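Local coordinates for trehalose-6-phosphate phosphatase related protein (Thermoplasma acidophilum, PDB 1U02), which removes the phosphate from trehalose 6-phosphate in a magnesium-dependent reaction, releasing free trehalose in the pathway of trehalose biosynthesis, at residues 46-49 and 50-53; 90-93 and 94-98; 129-132 and 133-137; 164-167 and 168-171. All blocks are in the same frame, centred on the assembly; numbering follows the deposited sequence.

Contact 1: residues 46-49 and 50-53; sequences GRSP and EEIS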
ATOM      1  N   GLY A  46      -1.352  -0.910  -0.164  1.00 13.74           N
ATOM      2  CA  GLY A  46      -2.775  -0.960  -0.446  1.00 13.21           C
ATOM      3  C   GLY A  46      -2.925  -1.545  -1.844  1.00 13.88           C
ATOM      4  O   GLY A  46      -4.031  -1.846  -2.298  1.00 12.95           O
ATOM      5  N   ARG A  47      -1.794  -1.693  -2.529  1.00 12.71           N
ATOM      6  CA  ARG A  47      -1.759  -2.257  -3.878  1.00 11.46           C
ATOM      7  C   ARG A  47      -2.096  -3.742  -3.799  1.00 11.87           C
ATOM      8  O   ARG A  47      -2.095  -4.328  -2.719  1.00 12.24           O
ATOM      9  CB  ARG A  47      -0.358  -2.125  -4.482  1.00 11.44           C
ATOM     10  CG  ARG A  47       0.161  -0.708  -4.640  1.00 14.97           C
ATOM     11  CD  ARG A  47      -0.269  -0.084  -5.957  1.00 14.56           C
ATOM     12  NE  ARG A  47       0.501   1.127  -6.218  1.00 14.81           N
ATOM     13  CZ  ARG A  47       0.544   1.761  -7.384  1.00 11.51           C
ATOM     14  NH1 ARG A  47      -0.145   1.302  -8.420  1.00  9.60           N
ATOM     15  NH2 ARG A  47       1.288   2.855  -7.508  1.00 11.60           N
ATOM     16  N   SER A  48      -2.372  -4.342  -4.953  1.00 10.23           N
ATOM     17  CA  SER A  48      -2.687  -5.763  -5.037  1.00 10.31           C
ATOM     18  C   SER A  48      -1.390  -6.554  -5.198  1.00 12.30           C
ATOM     19  O   SER A  48      -0.337  -5.990  -5.493  1.00 11.49           O
ATOM     20  CB  SER A  48      -3.565  -6.032  -6.259  1.00 11.01           C
ATOM     21  OG  SER A  48      -2.864  -5.678  -7.447  1.00 11.42           O
ATOM     22  N   PRO A  49      -1.455  -7.880  -5.007  1.00 13.64           N
ATOM     23  CA  PRO A  49      -0.265  -8.723  -5.150  1.00 14.60           C
ATOM     24  C   PRO A  49       0.181  -8.719  -6.613  1.00 13.17           C
ATOM     25  O   PRO A  49       1.371  -8.802  -6.910  1.00 12.62           O
ATOM     26  CB  PRO A  49      -0.750 -10.108  -4.720  1.00 14.13           C
ATOM     27  CG  PRO A  49      -1.940  -9.831  -3.867  1.00 18.72           C
ATOM     28  CD  PRO A  49      -2.609  -8.668  -4.542  1.00 15.59           C
ATOM     29  N   GLU A  50      -0.782  -8.627  -7.526  1.00 13.53           N
ATOM     30  CA  GLU A  50      -0.451  -8.614  -8.945  1.00 14.70           C
ATOM     31  C   GLU A  50       0.370  -7.364  -9.266  1.00 13.41           C
ATOM     32  O   GLU A  50       1.293  -7.417 -10.076  1.00 13.65           O
ATOM     33  CB  GLU A  50      -1.719  -8.643  -9.814  1.00 17.01           C
ATOM     34  CG  GLU A  50      -2.531  -9.930  -9.740  1.00 21.08           C
ATOM     35  CD  GLU A  50      -3.157 -10.155  -8.375  1.00 23.14           C
ATOM     36  OE1 GLU A  50      -3.798  -9.218  -7.856  1.00 19.39           O
ATOM     37  OE2 GLU A  50      -3.014 -11.268  -7.822  1.00 27.19           O
ATOM     38  N   GLU A  51       0.032  -6.239  -8.636  1.00 12.03           N
ATOM     39  CA  GLU A  51       0.761  -4.995  -8.868  1.00 14.16           C
ATOM     40  C   GLU A  51       2.182  -5.039  -8.311  1.00 12.85           C
ATOM     41  O   GLU A  51       3.145  -4.779  -9.028  1.00 13.04           O
ATOM     42  CB  GLU A  51       0.020  -3.804  -8.249  1.00 11.82           C
ATOM     43  CG  GLU A  51      -1.169  -3.328  -9.061  1.00 15.39           C
ATOM     44  CD  GLU A  51      -1.966  -2.249  -8.348  1.00 16.79           C
ATOM     45  OE1 GLU A  51      -2.548  -2.554  -7.288  1.00 16.99           O
ATOM     46  OE2 GLU A  51      -2.006  -1.097  -8.844  1.00 17.82           O
ATOM     47  N   ILE A  52       2.318  -5.368  -7.033  1.00 14.84           N
ATOM     48  CA  ILE A  52       3.646  -5.407  -6.437  1.00 12.95           C
ATOM     49  C   ILE A  52       4.521  -6.452  -7.116  1.00 13.45           C
ATOM     50  O   ILE A  52       5.717  -6.227  -7.309  1.00 11.71           O
ATOM     51  CB  ILE A  52       3.578  -5.700  -4.927  1.00 14.15           C
ATOM     52  CG1 ILE A  52       2.736  -4.628  -4.236  1.00 15.31           C
ATOM     53  CG2 ILE A  52       4.988  -5.687  -4.326  1.00 12.50           C
ATOM     54  CD1 ILE A  52       3.326  -3.222  -4.349  1.00 16.13           C
ATOM     55  N   SER A  53       3.920  -7.583  -7.486  1.00 11.43           N
ATOM     56  CA  SER A  53       4.649  -8.663  -8.144  1.00 13.07           C
ATOM     57  C   SER A  53       5.285  -8.215  -9.457  1.00 14.12           C
ATOM     58  O   SER A  53       6.386  -8.648  -9.790  1.00 13.10           O
ATOM     59  CB  SER A  53       3.732  -9.869  -8.382  1.00 12.78           C
ATOM     60  OG  SER A  53       3.403 -10.491  -7.146  1.00 12.71           O
TER
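Ser-48 and Glu-51 close a capping box on the first turn of helix 49-55. The backbone N of Ser-48 donates an almost straight bond (171°) to Glu-51 OE1, 2.9 Å away and met on the anti side of the carboxylate, while Glu-51 N returns a bond of 3.2 Å to Ser-48 OG. The serine hydroxyl can do this because it is turned between its own backbone N and carbonyl carbon (chi1 62°). Arg-47 NH1 reaches Glu-51 OE2 at 3.1 Å in a salt bridge; the oxygen lies in the guanidinium plane, but the nitrogen stands above the carboxylate, the two planes being 69° apart. Arg-47 NE pairs with Asp-9, a magnesium ligand of this HAD-type phosphatase, and Glu-51 OE1 also pairs with Lys-111. Through OE2, Glu-51 probably helps to hold Arg-47, a second-shell residue, against Asp-9. Ile-52 lays CD1 against Arg-47 CB at 3.8 Å, the two side chains crossing at about a right angle, and continues onto Met-62 of strand 61-64. Pro-49 O accepts from Ser-53 N and, at 2.7 Å, from Ser-53 OG, the two donors arriving from opposite faces of the carbonyl plane.

Contact 2: residues 90-93 and 94-98; sequences DRIY and EDTRS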
ATOM      1  N   ASP A  90     -15.848  -7.314  -8.906  1.00 18.07           N
ATOM      2  CA  ASP A  90     -15.995  -7.502 -10.349  1.00 20.85           C
ATOM      3  C   ASP A  90     -17.234  -6.719 -10.784  1.00 19.76           C
ATOM      4  O   ASP A  90     -17.213  -6.004 -11.787  1.00 19.35           O
ATOM      5  CB  ASP A  90     -16.188  -8.978 -10.713  1.00 24.85           C
ATOM      6  CG  ASP A  90     -14.905  -9.782 -10.609  1.00 28.77           C
ATOM      7  OD1 ASP A  90     -13.822  -9.220 -10.892  1.00 28.76           O
ATOM      8  OD2 ASP A  90     -14.982 -10.983 -10.261  1.00 31.81           O
ATOM      9  N   ARG A  91     -18.312  -6.857 -10.014  1.00 18.45           N
ATOM     10  CA  ARG A  91     -19.565  -6.172 -10.311  1.00 19.03           C
ATOM     11  C   ARG A  91     -19.426  -4.657 -10.159  1.00 17.78           C
ATOM     12  O   ARG A  91     -19.986  -3.892 -10.946  1.00 15.90           O
ATOM     13  CB  ARG A  91     -20.690  -6.680  -9.398  1.00 21.78           C
ATOM     14  CG  ARG A  91     -21.014  -8.163  -9.581  1.00 28.54           C
ATOM     15  CD  ARG A  91     -22.441  -8.511  -9.122  1.00 33.64           C
ATOM     16  NE  ARG A  91     -22.627  -8.454  -7.671  1.00 39.13           N
ATOM     17  CZ  ARG A  91     -22.114  -9.329  -6.806  1.00 41.74           C
ATOM     18  NH1 ARG A  91     -21.374 -10.346  -7.236  1.00 42.29           N
ATOM     19  NH2 ARG A  91     -22.349  -9.191  -5.507  1.00 42.36           N
ATOM     20  N   ILE A  92     -18.682  -4.226  -9.143  1.00 15.48           N
ATOM     21  CA  ILE A  92     -18.486  -2.797  -8.919  1.00 14.88           C
ATOM     22  C   ILE A  92     -17.806  -2.162 -10.126  1.00 13.99           C
ATOM     23  O   ILE A  92     -18.212  -1.095 -10.587  1.00 14.54           O
ATOM     24  CB  ILE A  92     -17.645  -2.543  -7.646  1.00 14.93           C
ATOM     25  CG1 ILE A  92     -18.478  -2.904  -6.409  1.00 14.91           C
ATOM     26  CG2 ILE A  92     -17.196  -1.081  -7.585  1.00 12.69           C
ATOM     27  CD1 ILE A  92     -17.708  -2.855  -5.103  1.00 16.17           C
ATOM     28  N   TYR A  93     -16.777  -2.822 -10.644  1.00 14.77           N
ATOM     29  CA  TYR A  93     -16.064  -2.300 -11.798  1.00 16.43           C
ATOM     30  C   TYR A  93     -16.978  -2.273 -13.020  1.00 16.45           C
ATOM     31  O   TYR A  93     -17.019  -1.292 -13.760  1.00 16.41           O
ATOM     32  CB  TYR A  93     -14.835  -3.157 -12.115  1.00 17.90           C
ATOM     33  CG  TYR A  93     -14.084  -2.630 -13.307  1.00 20.01           C
ATOM     34  CD1 TYR A  93     -13.356  -1.448 -13.223  1.00 21.15           C
ATOM     35  CD2 TYR A  93     -14.165  -3.268 -14.545  1.00 22.23           C
ATOM     36  CE1 TYR A  93     -12.731  -0.901 -14.343  1.00 23.24           C
ATOM     37  CE2 TYR A  93     -13.543  -2.730 -15.674  1.00 23.72           C
ATOM     38  CZ  TYR A  93     -12.833  -1.546 -15.561  1.00 24.67           C
ATOM     39  OH  TYR A  93     -12.252  -0.985 -16.673  1.00 27.18           O
ATOM     40  N   GLU A  94     -17.705  -3.360 -13.233  1.00 17.79           N
ATOM     41  CA  GLU A  94     -18.602  -3.436 -14.376  1.00 19.80           C
ATOM     42  C   GLU A  94     -19.660  -2.341 -14.348  1.00 20.03           C
ATOM     43  O   GLU A  94     -19.967  -1.736 -15.379  1.00 18.34           O
ATOM     44  CB  GLU A  94     -19.279  -4.809 -14.428  1.00 24.50           C
ATOM     45  CG  GLU A  94     -20.301  -4.957 -15.546  1.00 30.48           C
ATOM     46  CD  GLU A  94     -19.779  -4.479 -16.894  1.00 35.18           C
ATOM     47  OE1 GLU A  94     -18.681  -4.916 -17.306  1.00 36.79           O
ATOM     48  OE2 GLU A  94     -20.471  -3.666 -17.545  1.00 38.18           O
ATOM     49  N   ASP A  95     -20.206  -2.069 -13.167  1.00 17.60           N
ATOM     50  CA  ASP A  95     -21.245  -1.061 -13.051  1.00 19.06           C
ATOM     51  C   ASP A  95     -20.734   0.374 -13.007  1.00 18.44           C
ATOM     52  O   ASP A  95     -21.505   1.306 -13.210  1.00 18.89           O
ATOM     53  CB  ASP A  95     -22.119  -1.338 -11.818  1.00 22.17           C
ATOM     54  CG  ASP A  95     -22.827  -2.696 -11.884  1.00 25.86           C
ATOM     55  OD1 ASP A  95     -23.027  -3.225 -12.998  1.00 26.65           O
ATOM     56  OD2 ASP A  95     -23.202  -3.229 -10.816  1.00 27.25           O
ATOM     57  N   THR A  96     -19.443   0.568 -12.762  1.00 16.32           N
ATOM     58  CA  THR A  96     -18.927   1.931 -12.680  1.00 15.76           C
ATOM     59  C   THR A  96     -17.868   2.313 -13.714  1.00 16.90           C
ATOM     60  O   THR A  96     -17.501   3.486 -13.816  1.00 16.57           O
ATOM     61  CB  THR A  96     -18.342   2.213 -11.271  1.00 14.70           C
ATOM     62  OG1 THR A  96     -17.200   1.376 -11.046  1.00 14.88           O
ATOM     63  CG2 THR A  96     -19.384   1.940 -10.193  1.00 14.38           C
ATOM     64  N   ARG A  97     -17.383   1.346 -14.487  1.00 17.24           N
ATOM     65  CA  ARG A  97     -16.338   1.643 -15.469  1.00 19.73           C
ATOM     66  C   ARG A  97     -16.710   2.737 -16.470  1.00 19.76           C
ATOM     67  O   ARG A  97     -15.841   3.464 -16.946  1.00 18.43           O
ATOM     68  CB  ARG A  97     -15.929   0.378 -16.231  1.00 22.94           C
ATOM     69  CG  ARG A  97     -16.950  -0.112 -17.237  1.00 29.10           C
ATOM     70  CD  ARG A  97     -16.454  -1.369 -17.940  1.00 33.24           C
ATOM     71  NE  ARG A  97     -17.439  -1.896 -18.878  1.00 37.43           N
ATOM     72  CZ  ARG A  97     -17.790  -1.300 -20.012  1.00 38.38           C
ATOM     73  NH1 ARG A  97     -17.234  -0.146 -20.363  1.00 38.93           N
ATOM     74  NH2 ARG A  97     -18.703  -1.856 -20.796  1.00 40.52           N
ATOM     75  N   SER A  98     -17.997   2.864 -16.775  1.00 20.28           N
ATOM     76  CA  SER A  98     -18.445   3.871 -17.730  1.00 21.60           C
ATOM     77  C   SER A  98     -18.332   5.303 -17.204  1.00 20.54           C
ATOM     78  O   SER A  98     -18.478   6.258 -17.969  1.00 19.74           O
ATOM     79  CB  SER A  98     -19.893   3.600 -18.152  1.00 22.64           C
ATOM     80  OG  SER A  98     -20.782   3.850 -17.078  1.00 26.62           O
TER
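Tyr-93 and Arg-97 make the aromatic part of this contact. Arg-97 CB lies over one face of the Tyr-93 ring, 3.9 Å from its centroid and displaced toward the hydroxyl end, a CH-pi contact in which CZ is the nearest ring atom. Arg-97 CD also approaches Tyr-93 CE2 (3.9 Å), and the ring and guanidinium planes stand 41° apart. The phenol gets there because CG is anti to the backbone N (chi1 -180°), which swings the ring along the helix toward its C-terminal end. Among the charged groups, Glu-94 OE1 faces Arg-97 NE at the guanidinium edge in a long salt bridge of 3.6 Å. All this decorates the last turns of helix 86-96, which packs on strands 107-111 and 114-118 of the four-stranded antiparallel sheet; there Ile-92 meets Val-115 and Tyr-93 meets Ile-108. Of the hydrogen bonds, Asp-95 N to Arg-91 O (2.9 Å) is ordinary helix pairing. Ile-92 O instead takes Thr-96 OG1 at 2.7 Å, from above the carbonyl plane. The bond from Thr-96 N is weak. This OG1 also hydrogen-bonds Tyr-117 OH. Tyr-93 O receives both Thr-96 N and Arg-97 N, the latter at 2.8 Å.

Contact 3: residues 129-132 and 133-137; sequences KLRS and RIEEI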
ATOM      1  N   LYS A 129     -20.272  15.345  -6.796  1.00 18.66           N
ATOM      2  CA  LYS A 129     -21.243  14.446  -7.409  1.00 19.10           C
ATOM      3  C   LYS A 129     -20.670  13.036  -7.526  1.00 18.20           C
ATOM      4  O   LYS A 129     -21.335  12.055  -7.195  1.00 16.59           O
ATOM      5  CB  LYS A 129     -21.630  14.964  -8.799  1.00 21.06           C
ATOM      6  CG  LYS A 129     -22.584  14.062  -9.552  1.00 24.75           C
ATOM      7  CD  LYS A 129     -22.814  14.572 -10.968  1.00 29.02           C
ATOM      8  CE  LYS A 129     -23.820  13.708 -11.712  1.00 32.57           C
ATOM      9  NZ  LYS A 129     -25.169  13.729 -11.066  1.00 34.87           N
ATOM     10  N   LEU A 130     -19.431  12.939  -8.001  1.00 17.41           N
ATOM     11  CA  LEU A 130     -18.783  11.642  -8.149  1.00 16.97           C
ATOM     12  C   LEU A 130     -18.633  10.979  -6.789  1.00 16.84           C
ATOM     13  O   LEU A 130     -18.892   9.790  -6.636  1.00 16.57           O
ATOM     14  CB  LEU A 130     -17.399  11.797  -8.785  1.00 17.55           C
ATOM     15  CG  LEU A 130     -16.586  10.499  -8.875  1.00 15.93           C
ATOM     16  CD1 LEU A 130     -17.292   9.491  -9.777  1.00 16.12           C
ATOM     17  CD2 LEU A 130     -15.199  10.813  -9.409  1.00 20.26           C
ATOM     18  N   ARG A 131     -18.211  11.757  -5.801  1.00 16.97           N
ATOM     19  CA  ARG A 131     -18.030  11.231  -4.461  1.00 17.99           C
ATOM     20  C   ARG A 131     -19.311  10.584  -3.946  1.00 17.37           C
ATOM     21  O   ARG A 131     -19.273   9.487  -3.387  1.00 16.22           O
ATOM     22  CB  ARG A 131     -17.585  12.346  -3.507  1.00 20.59           C
ATOM     23  CG  ARG A 131     -17.383  11.889  -2.071  1.00 26.63           C
ATOM     24  CD  ARG A 131     -16.931  13.037  -1.173  1.00 31.84           C
ATOM     25  NE  ARG A 131     -16.824  12.624   0.229  1.00 36.74           N
ATOM     26  CZ  ARG A 131     -16.440  13.420   1.224  1.00 38.34           C
ATOM     27  NH1 ARG A 131     -16.120  14.685   0.984  1.00 39.62           N
ATOM     28  NH2 ARG A 131     -16.375  12.950   2.463  1.00 39.47           N
ATOM     29  N   SER A 132     -20.444  11.255  -4.145  1.00 17.35           N
ATOM     30  CA  SER A 132     -21.724  10.727  -3.682  1.00 18.87           C
ATOM     31  C   SER A 132     -22.089   9.443  -4.427  1.00 17.58           C
ATOM     32  O   SER A 132     -22.685   8.538  -3.845  1.00 17.42           O
ATOM     33  CB  SER A 132     -22.839  11.770  -3.854  1.00 20.51           C
ATOM     34  OG  SER A 132     -23.123  12.012  -5.221  1.00 24.26           O
ATOM     35  N   ARG A 133     -21.733   9.364  -5.710  1.00 16.74           N
ATOM     36  CA  ARG A 133     -22.020   8.161  -6.497  1.00 17.02           C
ATOM     37  C   ARG A 133     -21.222   6.987  -5.953  1.00 16.64           C
ATOM     38  O   ARG A 133     -21.737   5.880  -5.823  1.00 16.04           O
ATOM     39  CB  ARG A 133     -21.643   8.341  -7.972  1.00 19.63           C
ATOM     40  CG  ARG A 133     -22.573   9.202  -8.801  1.00 22.85           C
ATOM     41  CD  ARG A 133     -22.237   9.008 -10.281  1.00 27.86           C
ATOM     42  NE  ARG A 133     -23.020   9.857 -11.171  1.00 29.17           N
ATOM     43  CZ  ARG A 133     -22.928   9.830 -12.497  1.00 31.16           C
ATOM     44  NH1 ARG A 133     -22.086   8.991 -13.092  1.00 30.78           N
ATOM     45  NH2 ARG A 133     -23.678  10.641 -13.232  1.00 29.91           N
ATOM     46  N   ILE A 134     -19.952   7.234  -5.660  1.00 16.74           N
ATOM     47  CA  ILE A 134     -19.078   6.189  -5.131  1.00 16.69           C
ATOM     48  C   ILE A 134     -19.607   5.682  -3.790  1.00 17.48           C
ATOM     49  O   ILE A 134     -19.656   4.477  -3.547  1.00 19.23           O
ATOM     50  CB  ILE A 134     -17.639   6.718  -4.956  1.00 16.38           C
ATOM     51  CG1 ILE A 134     -17.032   7.001  -6.330  1.00 17.24           C
ATOM     52  CG2 ILE A 134     -16.789   5.705  -4.192  1.00 15.91           C
ATOM     53  CD1 ILE A 134     -15.708   7.746  -6.280  1.00 15.79           C
ATOM     54  N   GLU A 135     -20.021   6.600  -2.926  1.00 17.48           N
ATOM     55  CA  GLU A 135     -20.543   6.217  -1.621  1.00 19.24           C
ATOM     56  C   GLU A 135     -21.823   5.396  -1.767  1.00 19.97           C
ATOM     57  O   GLU A 135     -22.077   4.494  -0.973  1.00 18.52           O
ATOM     58  CB  GLU A 135     -20.784   7.470  -0.777  1.00 20.93           C
ATOM     59  CG  GLU A 135     -19.517   8.308  -0.648  1.00 23.54           C
ATOM     60  CD  GLU A 135     -19.722   9.611   0.094  1.00 25.57           C
ATOM     61  OE1 GLU A 135     -20.757  10.271  -0.131  1.00 25.59           O
ATOM     62  OE2 GLU A 135     -18.830   9.982   0.892  1.00 25.66           O
ATOM     63  N   GLU A 136     -22.615   5.699  -2.791  1.00 19.21           N
ATOM     64  CA  GLU A 136     -23.854   4.965  -3.036  1.00 20.17           C
ATOM     65  C   GLU A 136     -23.515   3.529  -3.431  1.00 19.01           C
ATOM     66  O   GLU A 136     -24.137   2.573  -2.958  1.00 16.55           O
ATOM     67  CB  GLU A 136     -24.661   5.647  -4.147  1.00 24.00           C
ATOM     68  CG  GLU A 136     -25.949   4.934  -4.524  1.00 28.87           C
ATOM     69  CD  GLU A 136     -26.779   5.727  -5.523  1.00 34.83           C
ATOM     70  OE1 GLU A 136     -26.256   6.054  -6.614  1.00 38.04           O
ATOM     71  OE2 GLU A 136     -27.955   6.029  -5.217  1.00 36.53           O
ATOM     72  N   ILE A 137     -22.523   3.378  -4.302  1.00 16.66           N
ATOM     73  CA  ILE A 137     -22.099   2.052  -4.724  1.00 15.92           C
ATOM     74  C   ILE A 137     -21.588   1.276  -3.510  1.00 14.68           C
ATOM     75  O   ILE A 137     -21.854   0.085  -3.363  1.00 13.89           O
ATOM     76  CB  ILE A 137     -20.983   2.142  -5.790  1.00 15.60           C
ATOM     77  CG1 ILE A 137     -21.582   2.596  -7.121  1.00 16.63           C
ATOM     78  CG2 ILE A 137     -20.311   0.790  -5.971  1.00 17.06           C
ATOM     79  CD1 ILE A 137     -22.559   1.591  -7.723  1.00 14.72           C
TER
HETATM   80  O   HOH W   1     -25.123  11.024  -9.909  1.00 43.66           O
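Glu-135 reaches back one helical turn to Arg-131, and its chain can be followed outward from the backbone. Glu-135 CB lies 3.6 Å from Arg-131 O, and Glu-135 CG, anti to its own carbonyl carbon (chi1 -56°), presses on that oxygen at 3.0 Å. Beyond it the chain runs extended: Glu-135 CD is 3.5 Å from Arg-131 O, with Arg-131 CG next, OE1 rests near Ser-132 CA, and Glu-135 OE2 meets Arg-131 NE at 3.4 Å. This i to i+4 salt bridge carries a weak hydrogen bond, at the guanidinium edge but with the two planes 65° apart. The stronger partner of OE2 is the hydroxyl of Tyr-147, whose ring also makes a cation-pi contact with Arg-131. Were Glu-135 replaced by an alanine, the Arg-131 charge and the Tyr-147 hydroxyl would probably each be left without this mate. On another side of the helix, Lys-129 and Arg-133 bring like charges within 4.1 Å (NZ to NH2); one water accepts from Lys-129 NZ and from Arg-133 NE, the latter at 2.7 Å, and probably eases their proximity. Leu-130 CG touches Ile-134 CD1 at 3.9 Å on the buried side. There helix 127-141 lies against helix 99-102 through Trp-99, against strand 151-155 through Ile-152 and Leu-154, and against helix 86-96, where Ile-137 meets Ile-92 and Thr-96.

Contact 4: residues 164-167 and 168-171; sequences AIRS and VRGE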
ATOM      1  N   ALA A 164      -2.510  -6.096  10.462  1.00 19.59           N
ATOM      2  CA  ALA A 164      -1.865  -7.098   9.622  1.00 17.54           C
ATOM      3  C   ALA A 164      -0.398  -7.245  10.013  1.00 15.17           C
ATOM      4  O   ALA A 164       0.113  -8.357  10.148  1.00 15.83           O
ATOM      5  CB  ALA A 164      -1.981  -6.704   8.151  1.00 17.38           C
ATOM      6  N   ILE A 165       0.284  -6.119  10.185  1.00 15.87           N
ATOM      7  CA  ILE A 165       1.686  -6.158  10.572  1.00 16.37           C
ATOM      8  C   ILE A 165       1.805  -6.797  11.955  1.00 18.36           C
ATOM      9  O   ILE A 165       2.600  -7.713  12.165  1.00 19.82           O
ATOM     10  CB  ILE A 165       2.297  -4.741  10.589  1.00 17.37           C
ATOM     11  CG1 ILE A 165       2.353  -4.194   9.159  1.00 14.10           C
ATOM     12  CG2 ILE A 165       3.699  -4.779  11.203  1.00 14.72           C
ATOM     13  CD1 ILE A 165       2.798  -2.746   9.065  1.00 17.04           C
ATOM     14  N   ARG A 166       0.995  -6.315  12.890  1.00 21.70           N
ATOM     15  CA  ARG A 166       0.996  -6.836  14.255  1.00 24.02           C
ATOM     16  C   ARG A 166       0.839  -8.358  14.248  1.00 24.13           C
ATOM     17  O   ARG A 166       1.559  -9.080  14.940  1.00 24.61           O
ATOM     18  CB  ARG A 166      -0.161  -6.213  15.037  1.00 26.63           C
ATOM     19  CG  ARG A 166      -0.192  -6.547  16.518  1.00 30.74           C
ATOM     20  CD  ARG A 166       0.527  -5.488  17.346  1.00 33.93           C
ATOM     21  NE  ARG A 166       1.814  -5.948  17.855  1.00 34.80           N
ATOM     22  CZ  ARG A 166       2.562  -5.267  18.722  1.00 34.53           C
ATOM     23  NH1 ARG A 166       2.154  -4.090  19.178  1.00 33.21           N
ATOM     24  NH2 ARG A 166       3.715  -5.768  19.140  1.00 35.08           N
ATOM     25  N   SER A 167      -0.110  -8.833  13.447  1.00 25.23           N
ATOM     26  CA  SER A 167      -0.398 -10.257  13.334  1.00 25.93           C
ATOM     27  C   SER A 167       0.815 -11.075  12.896  1.00 25.73           C
ATOM     28  O   SER A 167       1.002 -12.208  13.335  1.00 25.57           O
ATOM     29  CB  SER A 167      -1.553 -10.466  12.352  1.00 27.83           C
ATOM     30  OG  SER A 167      -1.809 -11.841  12.154  1.00 32.31           O
ATOM     31  N   VAL A 168       1.642 -10.500  12.030  1.00 23.64           N
ATOM     32  CA  VAL A 168       2.831 -11.193  11.549  1.00 22.47           C
ATOM     33  C   VAL A 168       4.000 -11.177  12.537  1.00 22.88           C
ATOM     34  O   VAL A 168       4.581 -12.220  12.836  1.00 22.48           O
ATOM     35  CB  VAL A 168       3.325 -10.585  10.221  1.00 20.54           C
ATOM     36  CG1 VAL A 168       4.683 -11.165   9.860  1.00 19.79           C
ATOM     37  CG2 VAL A 168       2.318 -10.865   9.118  1.00 18.78           C
ATOM     38  N   ARG A 169       4.338  -9.992  13.035  1.00 23.37           N
ATOM     39  CA  ARG A 169       5.463  -9.831  13.953  1.00 24.96           C
ATOM     40  C   ARG A 169       5.188 -10.202  15.402  1.00 26.58           C
ATOM     41  O   ARG A 169       6.097 -10.618  16.119  1.00 27.77           O
ATOM     42  CB  ARG A 169       5.973  -8.387  13.912  1.00 24.53           C
ATOM     43  CG  ARG A 169       4.937  -7.353  14.322  1.00 25.17           C
ATOM     44  CD  ARG A 169       5.564  -5.974  14.472  1.00 26.64           C
ATOM     45  NE  ARG A 169       6.503  -5.934  15.590  1.00 26.60           N
ATOM     46  CZ  ARG A 169       6.291  -5.275  16.726  1.00 25.87           C
ATOM     47  NH1 ARG A 169       5.169  -4.586  16.904  1.00 22.71           N
ATOM     48  NH2 ARG A 169       7.200  -5.310  17.692  1.00 26.37           N
ATOM     49  N   GLY A 170       3.943 -10.054  15.840  1.00 27.97           N
ATOM     50  CA  GLY A 170       3.635 -10.359  17.225  1.00 30.41           C
ATOM     51  C   GLY A 170       4.403  -9.360  18.072  1.00 31.48           C
ATOM     52  O   GLY A 170       4.183  -8.157  17.960  1.00 30.92           O
ATOM     53  N   GLU A 171       5.314  -9.847  18.909  1.00 33.08           N
ATOM     54  CA  GLU A 171       6.116  -8.966  19.755  1.00 34.80           C
ATOM     55  C   GLU A 171       7.557  -8.886  19.261  1.00 33.51           C
ATOM     56  O   GLU A 171       8.370  -8.155  19.825  1.00 33.97           O
ATOM     57  CB  GLU A 171       6.111  -9.462  21.207  1.00 37.11           C
ATOM     58  CG  GLU A 171       4.740  -9.477  21.864  1.00 41.45           C
ATOM     59  CD  GLU A 171       4.102  -8.103  21.911  1.00 44.26           C
ATOM     60  OE1 GLU A 171       4.730  -7.171  22.458  1.00 46.78           O
ATOM     61  OE2 GLU A 171       2.967  -7.956  21.401  1.00 45.56           O
TER
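Arg-166 turns the edge of its guanidinium to Gly-170 O and its two faces to Arg-169 and Glu-171. In the guanidinium plane, Arg-166 NH2 donates a bond of 2.7 Å, with an angle of 165°, to Gly-170 O, and NE adds a weak one to the same oxygen. Over one face sits Arg-169 NH1, 2.9 Å from Arg-166 NH2, the two guanidinium planes inclined by only 30°. Over the opposite face Glu-171 OE2 lies 3.2 Å from Arg-166 NH2; OE2 stands well above the guanidinium plane, which makes the pair electrostatic and not a hydrogen bond. That carboxylate, together with Asp-192, which forms a salt bridge with Arg-169 NH2, probably offsets the like charges. Bends at chi2 (93°) and chi3 carry the Arg-166 chain forward past the C-terminal end of the helix to Gly-170 O. With a leucine here instead of Arg-166, Gly-170 O would probably lose both side-chain donors and Glu-171 would be left without this countercharge. Gly-170, at positive phi, takes the chain out of the helix while its N still bonds to Arg-166 O at 2.7 Å. On the inner side Ile-165 CG2 meets Arg-169 CD at 3.9 Å. Helix 161-169 lies with this side on the mixed sheet: Ile-165 and Val-168 touch Phe-5 of strand 3-7, Val-168 also meets Tyr-42 of strand 40-44, and Ala-164 reaches Ile-63 of strand 61-64.

From the N terminus the four contacts follow in series, none nested in or crossing another, and each spans only about a helical turn or two. Contact 1 closes the turn between strand 40-44 and helix 49-55, beside the metal site of the larger mixed sheet. Contact 2, at the end of helix 86-96, and contact 3, on helix 127-141, belong to the helices of the smaller antiparallel sheet, and these two pack directly on each other. Contact 4 returns to the mixed sheet, ending helix 161-169 before strand 174-178; its centre is about 20 Å from that of contact 1 and about 34 Å from those of contacts 2 and 3.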